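PDB 4JHM: mandelate racemase / muconate lactonizing enzyme, C-terminal domain protein from Pseudovibrio sp. JE062, which is of unknown function but has the enolase-superfamily architecture, an antiparallel sheet with helices joined to a beta/alpha barrel. Local coordinates for residues Asn37-Leu42 / Met360-Val365; Leu13-Asp18 / Ala368-Tyr373; Ile164-Tyr169 / Ile191-Asp196; Lys135-Thr140 / Phe322-Tyr327. One frame throughout, in Å; residues are numbered along the deposited sequence.

Two pairs of neighbouring contacts sample the two halves of this enolase-superfamily fold. Interactions 1 and 2, with centres 8 Å apart, both involve the four-stranded antiparallel sheet: Ile39 N and Tyr14 O, on adjacent strands 34-44 and 8-16, lie 2.9 Å apart, and helix 362-368 of interaction 1 runs into strand 369-376 of interaction 2. Interactions 3 and 4, with centres 10 Å apart, share the barrel sheet through adjacent strands 163-167 and 133-139. The centres of interactions 1 and 3 are 31 Å apart. Along the chain, interaction 2 encloses 1, which encloses 4, which encloses 3, so the C-terminal segment returns after the barrel to complete the N-terminal sheet.

Interaction 1: Asn37-Leu42 / Met360-Val365; sequences NNIVRL and MDWDAV
Ile39 and Val365 bring strand 34-44 and the start of helix 362-368 no nearer than 9.3 Å between their CA atoms, and no hydrogen bond crosses the gap, so side chains alone make the contact. Arg41 and Trp362 carry most of it, reaching tip to tip. The Arg41 chain bends at CG-CD (chi3 -79°), which sets NE over the six-membered part of the indole, 3.6 Å from Trp362 CZ2. Farther out, Arg41 CZ sits 3.7 Å from the centroid of the five-membered ring and 16° off its normal, a cation-pi contact over the face, although the two planes are tilted 32° from each other. Met360, a selenomethionine, lays its CB over the opposite face of the same indole. Ile39 instead meets the ring at its edge, with CG2 4.1 Å from Trp362 CH2, while its CD1 touches Val365 CG1 and Met360 SE, each at 4.4 Å. Asp361 is the N-cap of the helix: its OD1 accepts from Ala364 N at 2.9 Å, approached from above the carboxylate plane, and more weakly from Asp363 N. Arg41 NH1 forms a salt bridge with Glu49. The guanidinium thus combines an ionic bond with an aromatic face; its positive charge, paired with Glu49, probably also polarises the indole it lies over, while Ile39, Val365 and Met360 add a small apolar cluster between helix start and sheet.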
# COMPACT_ATOMS: atom_id res chain seq x y z
N ASN A 37 -38.05 -26.97 -5.39
CA ASN A 37 -37.16 -27.14 -6.52
C ASN A 37 -37.79 -26.51 -7.76
O ASN A 37 -38.98 -26.70 -8.02
CB ASN A 37 -36.89 -28.63 -6.77
CG ASN A 37 -35.69 -28.87 -7.66
OD1 ASN A 37 -35.12 -27.94 -8.23
ND2 ASN A 37 -35.30 -30.13 -7.80
N ASN A 38 -37.00 -25.75 -8.51
CA ASN A 38 -37.46 -25.11 -9.73
C ASN A 38 -36.81 -25.74 -10.94
O ASN A 38 -35.59 -25.71 -11.08
CB ASN A 38 -37.14 -23.62 -9.70
CG ASN A 38 -37.70 -22.93 -8.48
OD1 ASN A 38 -38.91 -22.75 -8.36
ND2 ASN A 38 -36.83 -22.55 -7.55
N ILE A 39 -37.61 -26.33 -11.82
CA ILE A 39 -37.06 -27.02 -12.97
C ILE A 39 -37.42 -26.34 -14.28
O ILE A 39 -38.58 -26.02 -14.53
CB ILE A 39 -37.53 -28.48 -13.03
CG1 ILE A 39 -36.88 -29.29 -11.90
CG2 ILE A 39 -37.19 -29.10 -14.37
CD1 ILE A 39 -37.39 -30.71 -11.78
N VAL A 40 -36.40 -26.12 -15.11
CA VAL A 40 -36.58 -25.64 -16.47
C VAL A 40 -36.30 -26.78 -17.44
O VAL A 40 -35.19 -27.32 -17.46
CB VAL A 40 -35.61 -24.49 -16.80
CG1 VAL A 40 -35.76 -24.08 -18.26
CG2 VAL A 40 -35.85 -23.30 -15.89
N ARG A 41 -37.30 -27.15 -18.24
CA ARG A 41 -37.12 -28.17 -19.26
C ARG A 41 -37.22 -27.55 -20.65
O ARG A 41 -38.28 -27.07 -21.04
CB ARG A 41 -38.16 -29.28 -19.11
CG ARG A 41 -37.65 -30.64 -19.56
CD ARG A 41 -38.63 -31.38 -20.44
NE ARG A 41 -39.70 -32.03 -19.70
CZ ARG A 41 -40.38 -33.08 -20.14
NH1 ARG A 41 -40.10 -33.62 -21.32
NH2 ARG A 41 -41.34 -33.61 -19.39
N LEU A 42 -36.12 -27.57 -21.39
CA LEU A 42 -36.08 -26.98 -22.72
C LEU A 42 -36.26 -28.05 -23.78
O LEU A 42 -35.71 -29.15 -23.67
CB LEU A 42 -34.75 -26.27 -22.96
CG LEU A 42 -34.39 -25.13 -22.00
CD1 LEU A 42 -32.95 -24.70 -22.25
CD2 LEU A 42 -35.33 -23.95 -22.16
N MSE A 360 -35.28 -37.79 -15.29
CA MSE A 360 -36.34 -37.44 -14.35
C MSE A 360 -37.58 -38.21 -14.66
O MSE A 360 -37.86 -38.49 -15.83
CB MSE A 360 -36.66 -35.96 -14.45
CG MSE A 360 -35.48 -35.08 -14.07
SE MSE A 360 -35.55 -34.66 -12.14
CE MSE A 360 -34.12 -35.88 -11.56
N ASP A 361 -38.32 -38.56 -13.62
CA ASP A 361 -39.66 -39.12 -13.76
C ASP A 361 -40.63 -37.96 -13.90
O ASP A 361 -40.84 -37.20 -12.95
CB ASP A 361 -40.01 -39.97 -12.54
CG ASP A 361 -41.42 -40.52 -12.58
OD1 ASP A 361 -42.27 -39.93 -13.28
OD2 ASP A 361 -41.68 -41.55 -11.92
N TRP A 362 -41.20 -37.80 -15.09
CA TRP A 362 -41.95 -36.60 -15.41
C TRP A 362 -43.41 -36.67 -14.97
O TRP A 362 -44.10 -35.65 -14.90
CB TRP A 362 -41.84 -36.28 -16.90
CG TRP A 362 -40.45 -35.85 -17.25
CD1 TRP A 362 -39.52 -36.55 -17.96
CD2 TRP A 362 -39.83 -34.62 -16.88
NE1 TRP A 362 -38.36 -35.82 -18.07
CE2 TRP A 362 -38.52 -34.63 -17.41
CE3 TRP A 362 -40.25 -33.50 -16.15
CZ2 TRP A 362 -37.63 -33.57 -17.23
CZ3 TRP A 362 -39.36 -32.45 -15.98
CH2 TRP A 362 -38.07 -32.49 -16.52
N ASP A 363 -43.88 -37.87 -14.66
CA ASP A 363 -45.20 -38.02 -14.06
C ASP A 363 -45.10 -37.74 -12.56
O ASP A 363 -46.09 -37.38 -11.93
CB ASP A 363 -45.77 -39.41 -14.32
CG ASP A 363 -46.13 -39.62 -15.78
OD1 ASP A 363 -45.40 -39.08 -16.64
OD2 ASP A 363 -47.14 -40.30 -16.05
N ALA A 364 -43.90 -37.89 -12.02
CA ALA A 364 -43.66 -37.66 -10.60
C ALA A 364 -43.62 -36.16 -10.32
O ALA A 364 -44.19 -35.70 -9.32
CB ALA A 364 -42.36 -38.32 -10.16
N VAL A 365 -42.95 -35.41 -11.18
CA VAL A 365 -42.86 -33.97 -11.00
C VAL A 365 -44.24 -33.33 -11.17
O VAL A 365 -44.67 -32.55 -10.32
CB VAL A 365 -41.85 -33.29 -11.96
CG1 VAL A 365 -40.45 -33.86 -11.76
CG2 VAL A 365 -42.28 -33.45 -13.41

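Interaction 2: Leu13-Asp18 / Ala368-Tyr373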
# COMPACT_ATOMS: atom_id res chain seq x y z
N LEU A 13 -41.90 -24.84 -17.25
CA LEU A 13 -41.42 -24.44 -15.94
C LEU A 13 -42.15 -25.20 -14.85
O LEU A 13 -43.36 -25.37 -14.92
CB LEU A 13 -41.62 -22.94 -15.74
CG LEU A 13 -41.01 -22.03 -16.81
CD1 LEU A 13 -41.07 -20.58 -16.35
CD2 LEU A 13 -39.58 -22.45 -17.12
N TYR A 14 -41.41 -25.66 -13.85
CA TYR A 14 -42.00 -26.39 -12.73
C TYR A 14 -41.47 -25.91 -11.39
O TYR A 14 -40.32 -25.47 -11.26
CB TYR A 14 -41.73 -27.89 -12.87
CG TYR A 14 -42.37 -28.50 -14.09
CD1 TYR A 14 -43.70 -28.88 -14.08
CD2 TYR A 14 -41.64 -28.70 -15.26
CE1 TYR A 14 -44.29 -29.44 -15.19
CE2 TYR A 14 -42.23 -29.26 -16.38
CZ TYR A 14 -43.55 -29.62 -16.34
OH TYR A 14 -44.14 -30.18 -17.44
N ALA A 15 -42.33 -25.98 -10.38
CA ALA A 15 -41.95 -25.71 -9.01
C ALA A 15 -42.62 -26.77 -8.15
O ALA A 15 -43.84 -26.75 -7.95
CB ALA A 15 -42.40 -24.32 -8.59
N LEU A 16 -41.82 -27.71 -7.65
CA LEU A 16 -42.35 -28.85 -6.91
C LEU A 16 -41.75 -28.94 -5.52
O LEU A 16 -40.75 -28.29 -5.21
CB LEU A 16 -42.11 -30.15 -7.69
CG LEU A 16 -40.72 -30.40 -8.28
CD1 LEU A 16 -40.45 -31.89 -8.40
CD2 LEU A 16 -40.58 -29.73 -9.64
N ALA A 17 -42.38 -29.76 -4.68
CA ALA A 17 -41.97 -29.94 -3.29
C ALA A 17 -42.66 -31.17 -2.70
O ALA A 17 -43.48 -31.80 -3.37
CB ALA A 17 -42.31 -28.70 -2.47
N ASP A 18 -42.33 -31.50 -1.46
CA ASP A 18 -42.90 -32.66 -0.78
C ASP A 18 -43.34 -32.28 0.64
O ASP A 18 -42.50 -32.00 1.50
CB ASP A 18 -41.87 -33.80 -0.73
CG ASP A 18 -42.44 -35.07 -0.11
OD1 ASP A 18 -42.58 -35.12 1.13
OD2 ASP A 18 -42.72 -36.03 -0.86
N ALA A 368 -45.94 -33.50 -8.05
CA ALA A 368 -45.44 -32.67 -6.95
C ALA A 368 -45.48 -31.19 -7.28
O ALA A 368 -45.21 -30.35 -6.42
CB ALA A 368 -44.02 -33.09 -6.57
N SER A 369 -45.83 -30.86 -8.52
CA SER A 369 -45.72 -29.50 -9.01
C SER A 369 -46.94 -28.65 -8.63
O SER A 369 -48.03 -28.85 -9.15
CB SER A 369 -45.55 -29.51 -10.53
OG SER A 369 -45.35 -28.20 -11.04
N PHE A 370 -46.73 -27.70 -7.72
CA PHE A 370 -47.79 -26.79 -7.30
C PHE A 370 -47.90 -25.58 -8.23
O PHE A 370 -48.81 -24.75 -8.08
CB PHE A 370 -47.57 -26.33 -5.85
CG PHE A 370 -46.21 -25.74 -5.60
CD1 PHE A 370 -45.95 -24.41 -5.86
CD2 PHE A 370 -45.18 -26.54 -5.12
CE1 PHE A 370 -44.69 -23.87 -5.64
CE2 PHE A 370 -43.92 -26.01 -4.91
CZ PHE A 370 -43.68 -24.67 -5.17
N ALA A 371 -46.98 -25.48 -9.19
CA ALA A 371 -47.02 -24.42 -10.20
C ALA A 371 -46.25 -24.82 -11.45
O ALA A 371 -45.17 -25.41 -11.35
CB ALA A 371 -46.45 -23.13 -9.63
N SER A 372 -46.80 -24.51 -12.61
CA SER A 372 -46.13 -24.81 -13.87
C SER A 372 -46.61 -23.93 -15.02
O SER A 372 -47.75 -23.47 -15.03
CB SER A 372 -46.33 -26.28 -14.25
OG SER A 372 -47.68 -26.53 -14.58
N TYR A 373 -45.72 -23.69 -15.98
CA TYR A 373 -46.07 -22.97 -17.19
C TYR A 373 -45.60 -23.75 -18.41
O TYR A 373 -44.85 -24.72 -18.28
CB TYR A 373 -45.44 -21.58 -17.21
CG TYR A 373 -45.99 -20.64 -16.16
CD1 TYR A 373 -47.32 -20.24 -16.18
CD2 TYR A 373 -45.17 -20.14 -15.15
CE1 TYR A 373 -47.82 -19.39 -15.22
CE2 TYR A 373 -45.67 -19.28 -14.19
CZ TYR A 373 -46.99 -18.91 -14.23
OH TYR A 373 -47.50 -18.06 -13.27
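Leu13 and Tyr373 form a hydrogen-bonded pair at one end of an antiparallel beta ladder, the edge pairing by which strand 369-376 joins strand 8-16 in the N-terminal sheet; the short segments run at 174° to each other. Leu13 N donates to Tyr373 O and Leu13 O accepts from Tyr373 N, both at 3.1 Å. On this face Leu13 CD1 approaches the edge of the Tyr373 ring, and helix 65-73 covers Leu13, Ala15 and Ala371 through Ile67. Tyr373 OH reaches a hydrogen bond with Glu68. The other face carries Tyr14 opposite Ser372, a non-hydrogen-bonded pair, and Leu16 opposite Ser369. The Tyr14 ring turns its edge to Ser369 OG, which lies in the ring plane 3.5 Å from Tyr14 CD1, while Ser372 CB comes within 3.7 Å of the same carbon. Leu16 CB packs on Ala368 CB at the end of the helix that precedes the strand. The ladder is interrupted where the chain turns a corner at Phe370. There Phe370 CG sits between the backbone N and the carbonyl carbon (chi1 53°), and the ring is laid across the partner strand: Ala17 CB meets its edge and Ala15 CB lies 3.7 Å from Phe370 CZ. Ala15 O is used twice, accepting a hydrogen bond from Phe370 N at 3.1 Å while lying 3.0 Å above the plane of the Phe370 ring, offset toward its rim.

Interaction 3: Ile164-Tyr169 / Ile191-Asp196; sequences IKLHCY and IRFMLD
Lys165 and Met194 are paired on neighbouring parallel strands, whose short axes pass within 4.5 Å and differ by 28° in direction. Backbone bonds alternate between the strands: Ile164 N donates to Arg192 O, Met194 N to Ile164 O, Leu166 N to Met194 O and Asp196 N to Leu166 O. The lysine can be followed outward from this frame. Lys165 CB rests 3.8 Å from the CB of Met194, a selenomethionine whose side chain crosses it at about a right angle. Lys165 CG is anti to the backbone N and keeps the same 3.8 Å to Met194 CB. Next, Lys165 CD lies 4.2 Å from Asp196 CB. The Lys165 chain then bends at chi3 (81°), which directs Lys165 CE to within 3.2 Å of Ser139 OG. At the tip, NZ forms salt bridges to Glu324 and Glu222 and a hydrogen bond with Tyr137 OH, whereas Lys165 NZ and Asp196 OD2 stay 4.6 Å apart. Beside the lysine, His167 and Asp196 lie side by side, pointing the same way, their planes 48° apart; His167 NE2 makes a weak hydrogen bond to Asp196 OD2, 3.3 Å. His167 ND1 is hydrogen-bonded to Thr140 O, and Ala198 N is a partner of Asp196 OD1. On the reverse face Ile164 and Leu166 pack against Phe193, and Leu195 CD1 meets Cys168 SG. This beta-alpha-beta unit is linked by helix 172-186, which receives Cys168 and Leu195, while helix 149-159 covers Ile164 and strand 133-139 flanks the lysine side.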
# COMPACT_ATOMS: atom_id res chain seq x y z
N ILE A 164 -17.08 -34.73 7.13
CA ILE A 164 -18.39 -34.27 7.55
C ILE A 164 -18.38 -32.76 7.79
O ILE A 164 -17.57 -32.25 8.57
CB ILE A 164 -18.82 -34.97 8.85
CG1 ILE A 164 -18.90 -36.48 8.63
CG2 ILE A 164 -20.15 -34.41 9.32
CD1 ILE A 164 -19.30 -37.26 9.86
N LYS A 165 -19.28 -32.05 7.12
CA LYS A 165 -19.49 -30.64 7.41
C LYS A 165 -20.73 -30.50 8.27
O LYS A 165 -21.85 -30.66 7.80
CB LYS A 165 -19.64 -29.79 6.14
CG LYS A 165 -19.98 -28.34 6.45
CD LYS A 165 -20.03 -27.46 5.22
CE LYS A 165 -21.34 -27.59 4.47
NZ LYS A 165 -21.30 -26.87 3.16
N LEU A 166 -20.51 -30.20 9.54
CA LEU A 166 -21.59 -30.03 10.48
C LEU A 166 -22.32 -28.72 10.21
O LEU A 166 -21.69 -27.68 10.10
CB LEU A 166 -21.04 -29.98 11.91
CG LEU A 166 -20.15 -31.14 12.35
CD1 LEU A 166 -19.35 -30.73 13.57
CD2 LEU A 166 -20.99 -32.37 12.63
N HIS A 167 -23.64 -28.77 10.11
CA HIS A 167 -24.43 -27.56 10.26
C HIS A 167 -24.77 -27.46 11.74
O HIS A 167 -25.07 -28.46 12.38
CB HIS A 167 -25.69 -27.57 9.39
CG HIS A 167 -25.42 -27.20 7.97
ND1 HIS A 167 -25.48 -28.11 6.93
CD2 HIS A 167 -25.08 -26.01 7.41
CE1 HIS A 167 -25.19 -27.50 5.80
NE2 HIS A 167 -24.95 -26.23 6.06
N CYS A 168 -24.68 -26.24 12.27
CA CYS A 168 -24.75 -26.05 13.71
C CYS A 168 -25.79 -25.02 14.11
O CYS A 168 -26.58 -24.55 13.28
CB CYS A 168 -23.37 -25.64 14.23
SG CYS A 168 -22.76 -24.09 13.54
N TYR A 169 -25.79 -24.67 15.39
CA TYR A 169 -26.74 -23.73 15.94
C TYR A 169 -26.45 -22.31 15.46
O TYR A 169 -27.34 -21.46 15.45
CB TYR A 169 -26.71 -23.80 17.47
CG TYR A 169 -26.89 -25.22 17.98
CD1 TYR A 169 -28.16 -25.77 18.13
CD2 TYR A 169 -25.80 -26.01 18.31
CE1 TYR A 169 -28.33 -27.06 18.59
CE2 TYR A 169 -25.96 -27.30 18.77
CZ TYR A 169 -27.23 -27.82 18.91
OH TYR A 169 -27.41 -29.11 19.37
N ILE A 191 -11.38 -38.86 10.21
CA ILE A 191 -12.48 -38.13 9.58
C ILE A 191 -12.18 -36.64 9.56
O ILE A 191 -11.72 -36.09 10.55
CB ILE A 191 -13.80 -38.35 10.33
CG1 ILE A 191 -14.19 -39.84 10.31
CG2 ILE A 191 -14.91 -37.53 9.70
CD1 ILE A 191 -14.51 -40.37 8.93
N ARG A 192 -12.46 -36.00 8.42
CA ARG A 192 -12.24 -34.57 8.25
C ARG A 192 -13.52 -33.80 8.60
O ARG A 192 -14.58 -34.10 8.05
CB ARG A 192 -11.85 -34.25 6.80
CG ARG A 192 -10.59 -34.94 6.31
CD ARG A 192 -9.38 -34.54 7.13
NE ARG A 192 -9.25 -33.08 7.23
CZ ARG A 192 -8.47 -32.45 8.11
NH1 ARG A 192 -7.75 -33.14 8.98
NH2 ARG A 192 -8.43 -31.13 8.11
N PHE A 193 -13.42 -32.83 9.49
CA PHE A 193 -14.60 -32.08 9.94
C PHE A 193 -14.58 -30.62 9.51
O PHE A 193 -13.54 -29.96 9.53
CB PHE A 193 -14.73 -32.15 11.47
CG PHE A 193 -15.22 -33.48 11.98
CD1 PHE A 193 -16.57 -33.77 12.02
CD2 PHE A 193 -14.32 -34.44 12.43
CE1 PHE A 193 -17.02 -34.98 12.50
CE2 PHE A 193 -14.77 -35.65 12.92
CZ PHE A 193 -16.12 -35.92 12.95
N MSE A 194 -15.76 -30.12 9.12
CA MSE A 194 -15.94 -28.73 8.72
C MSE A 194 -17.11 -28.17 9.47
O MSE A 194 -17.94 -28.91 10.00
CB MSE A 194 -16.23 -28.61 7.22
CG MSE A 194 -15.09 -29.10 6.35
SE MSE A 194 -15.40 -30.96 5.78
CE MSE A 194 -15.31 -30.69 3.83
N LEU A 195 -17.19 -26.84 9.52
CA LEU A 195 -18.24 -26.16 10.26
C LEU A 195 -18.81 -25.00 9.45
O LEU A 195 -18.05 -24.18 8.92
CB LEU A 195 -17.67 -25.63 11.57
CG LEU A 195 -18.66 -25.02 12.56
CD1 LEU A 195 -19.65 -26.08 13.02
CD2 LEU A 195 -17.91 -24.44 13.75
N ASP A 196 -20.13 -24.94 9.33
CA ASP A 196 -20.81 -23.83 8.66
C ASP A 196 -21.62 -23.00 9.67
O ASP A 196 -22.60 -23.50 10.23
CB ASP A 196 -21.73 -24.35 7.54
CG ASP A 196 -22.46 -23.24 6.81
OD1 ASP A 196 -22.38 -22.08 7.25
OD2 ASP A 196 -23.13 -23.52 5.79

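Interaction 4: Lys135-Thr140 / Phe322-Tyr327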
# COMPACT_ATOMS: atom_id res chain seq x y z
N LYS A 135 -13.98 -37.23 -3.82
CA LYS A 135 -14.33 -37.33 -2.39
C LYS A 135 -15.52 -36.43 -2.07
O LYS A 135 -15.51 -35.25 -2.40
CB LYS A 135 -13.15 -36.89 -1.51
CG LYS A 135 -12.03 -37.91 -1.40
CD LYS A 135 -12.18 -38.76 -0.16
CE LYS A 135 -11.42 -40.07 -0.29
NZ LYS A 135 -9.99 -39.84 -0.62
N SER A 136 -16.52 -36.99 -1.41
CA SER A 136 -17.65 -36.21 -0.93
C SER A 136 -17.58 -36.01 0.58
O SER A 136 -16.84 -36.70 1.27
CB SER A 136 -18.97 -36.91 -1.28
OG SER A 136 -19.04 -38.19 -0.66
N TYR A 137 -18.34 -35.04 1.08
CA TYR A 137 -18.58 -34.94 2.52
C TYR A 137 -20.08 -34.93 2.79
O TYR A 137 -20.86 -34.40 2.01
CB TYR A 137 -17.90 -33.69 3.11
CG TYR A 137 -18.42 -32.37 2.58
CD1 TYR A 137 -19.55 -31.77 3.12
CD2 TYR A 137 -17.76 -31.71 1.55
CE1 TYR A 137 -20.01 -30.56 2.64
CE2 TYR A 137 -18.21 -30.50 1.06
CZ TYR A 137 -19.34 -29.93 1.61
OH TYR A 137 -19.80 -28.73 1.12
N ALA A 138 -20.47 -35.53 3.91
CA ALA A 138 -21.86 -35.50 4.33
C ALA A 138 -22.16 -34.13 4.93
O ALA A 138 -21.54 -33.72 5.92
CB ALA A 138 -22.12 -36.60 5.35
N SER A 139 -23.10 -33.41 4.32
CA SER A 139 -23.49 -32.10 4.82
C SER A 139 -24.71 -32.29 5.71
O SER A 139 -25.79 -32.61 5.22
CB SER A 139 -23.81 -31.17 3.65
OG SER A 139 -23.54 -29.82 3.99
N THR A 140 -24.52 -32.11 7.01
CA THR A 140 -25.48 -32.61 7.99
C THR A 140 -26.59 -31.63 8.33
O THR A 140 -26.44 -30.42 8.13
CB THR A 140 -24.77 -32.97 9.32
OG1 THR A 140 -24.67 -31.80 10.14
CG2 THR A 140 -23.39 -33.53 9.05
N PHE A 322 -13.83 -31.60 -2.70
CA PHE A 322 -15.04 -32.34 -2.31
C PHE A 322 -16.30 -32.03 -3.12
O PHE A 322 -16.40 -31.00 -3.79
CB PHE A 322 -15.35 -32.10 -0.83
CG PHE A 322 -14.25 -32.50 0.10
CD1 PHE A 322 -14.09 -33.83 0.48
CD2 PHE A 322 -13.38 -31.55 0.61
CE1 PHE A 322 -13.08 -34.20 1.34
CE2 PHE A 322 -12.36 -31.92 1.48
CZ PHE A 322 -12.21 -33.25 1.84
N PHE A 323 -17.25 -32.94 -3.02
CA PHE A 323 -18.60 -32.77 -3.55
C PHE A 323 -19.52 -32.80 -2.34
O PHE A 323 -19.53 -33.77 -1.59
CB PHE A 323 -18.95 -33.91 -4.50
CG PHE A 323 -20.43 -34.08 -4.73
CD1 PHE A 323 -21.18 -34.90 -3.91
CD2 PHE A 323 -21.06 -33.43 -5.78
CE1 PHE A 323 -22.54 -35.06 -4.12
CE2 PHE A 323 -22.42 -33.59 -6.00
CZ PHE A 323 -23.16 -34.41 -5.17
N GLU A 324 -20.28 -31.72 -2.15
CA GLU A 324 -21.19 -31.62 -1.03
C GLU A 324 -22.34 -32.61 -1.21
O GLU A 324 -23.11 -32.52 -2.17
CB GLU A 324 -21.72 -30.20 -0.89
CG GLU A 324 -22.68 -30.00 0.27
CD GLU A 324 -22.94 -28.54 0.56
OE1 GLU A 324 -23.29 -28.23 1.72
OE2 GLU A 324 -22.80 -27.69 -0.35
N GLN A 325 -22.44 -33.56 -0.29
CA GLN A 325 -23.50 -34.56 -0.33
C GLN A 325 -24.33 -34.50 0.94
O GLN A 325 -23.88 -34.94 2.00
CB GLN A 325 -22.92 -35.96 -0.48
CG GLN A 325 -23.96 -37.07 -0.46
CD GLN A 325 -24.70 -37.19 -1.78
OE1 GLN A 325 -25.84 -36.73 -1.91
NE2 GLN A 325 -24.05 -37.79 -2.76
N PHE A 326 -25.53 -33.94 0.84
CA PHE A 326 -26.43 -33.93 1.98
C PHE A 326 -26.90 -35.35 2.26
O PHE A 326 -27.29 -36.08 1.35
CB PHE A 326 -27.63 -33.01 1.74
CG PHE A 326 -28.55 -32.93 2.91
CD1 PHE A 326 -28.35 -31.97 3.90
CD2 PHE A 326 -29.59 -33.82 3.05
CE1 PHE A 326 -29.19 -31.90 4.99
CE2 PHE A 326 -30.44 -33.75 4.15
CZ PHE A 326 -30.23 -32.79 5.12
N TYR A 327 -26.86 -35.73 3.54
CA TYR A 327 -27.19 -37.08 3.96
C TYR A 327 -28.18 -36.95 5.12
O TYR A 327 -27.90 -36.21 6.07
CB TYR A 327 -25.90 -37.80 4.39
CG TYR A 327 -26.03 -39.28 4.63
CD1 TYR A 327 -26.50 -40.13 3.64
CD2 TYR A 327 -25.65 -39.85 5.85
CE1 TYR A 327 -26.62 -41.49 3.85
CE2 TYR A 327 -25.76 -41.21 6.07
CZ TYR A 327 -26.24 -42.02 5.07
OH TYR A 327 -26.35 -43.38 5.29
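Tyr137 and Glu324 form the dense part of this contact between two parallel strands, on the face that also carries Ser139. Tyr137 CG lies between its backbone N and carbonyl carbon (chi1 63°), and one face of the ring receives Glu324 CA, 3.9 Å from the centroid and 22° off the normal, a CH-pi contact. Phe322 CB comes at the edge of the same ring, in its plane. Beyond it, Ser139 OG donates to Glu324 OE1 at 2.8 Å, meeting the anti lone pair of that oxygen, away from the other carboxylate oxygen. Backbone bonds join the strands, among them Gln325 N to Tyr137 O and Ser139 N to Gln325 O, both 2.9 Å. Lys135 and Tyr327, both partly exposed, make the looser part: Lys135 CB touches Phe322 CD1 at 3.8 Å while the rest of its chain leads away, and Tyr327 offers only CB to Ala138 CB, at 4.1 Å. On the reverse face Ser136 CB sits at the edge of the Phe323 ring, 4.0 Å from Phe323 CD1. Strand 133-139 thus pairs with 323-326 as well as 163-167, closing the barrel, with helix 304-316 against Phe323 and Gln325 and helix 149-159 against Ala138 and Tyr327.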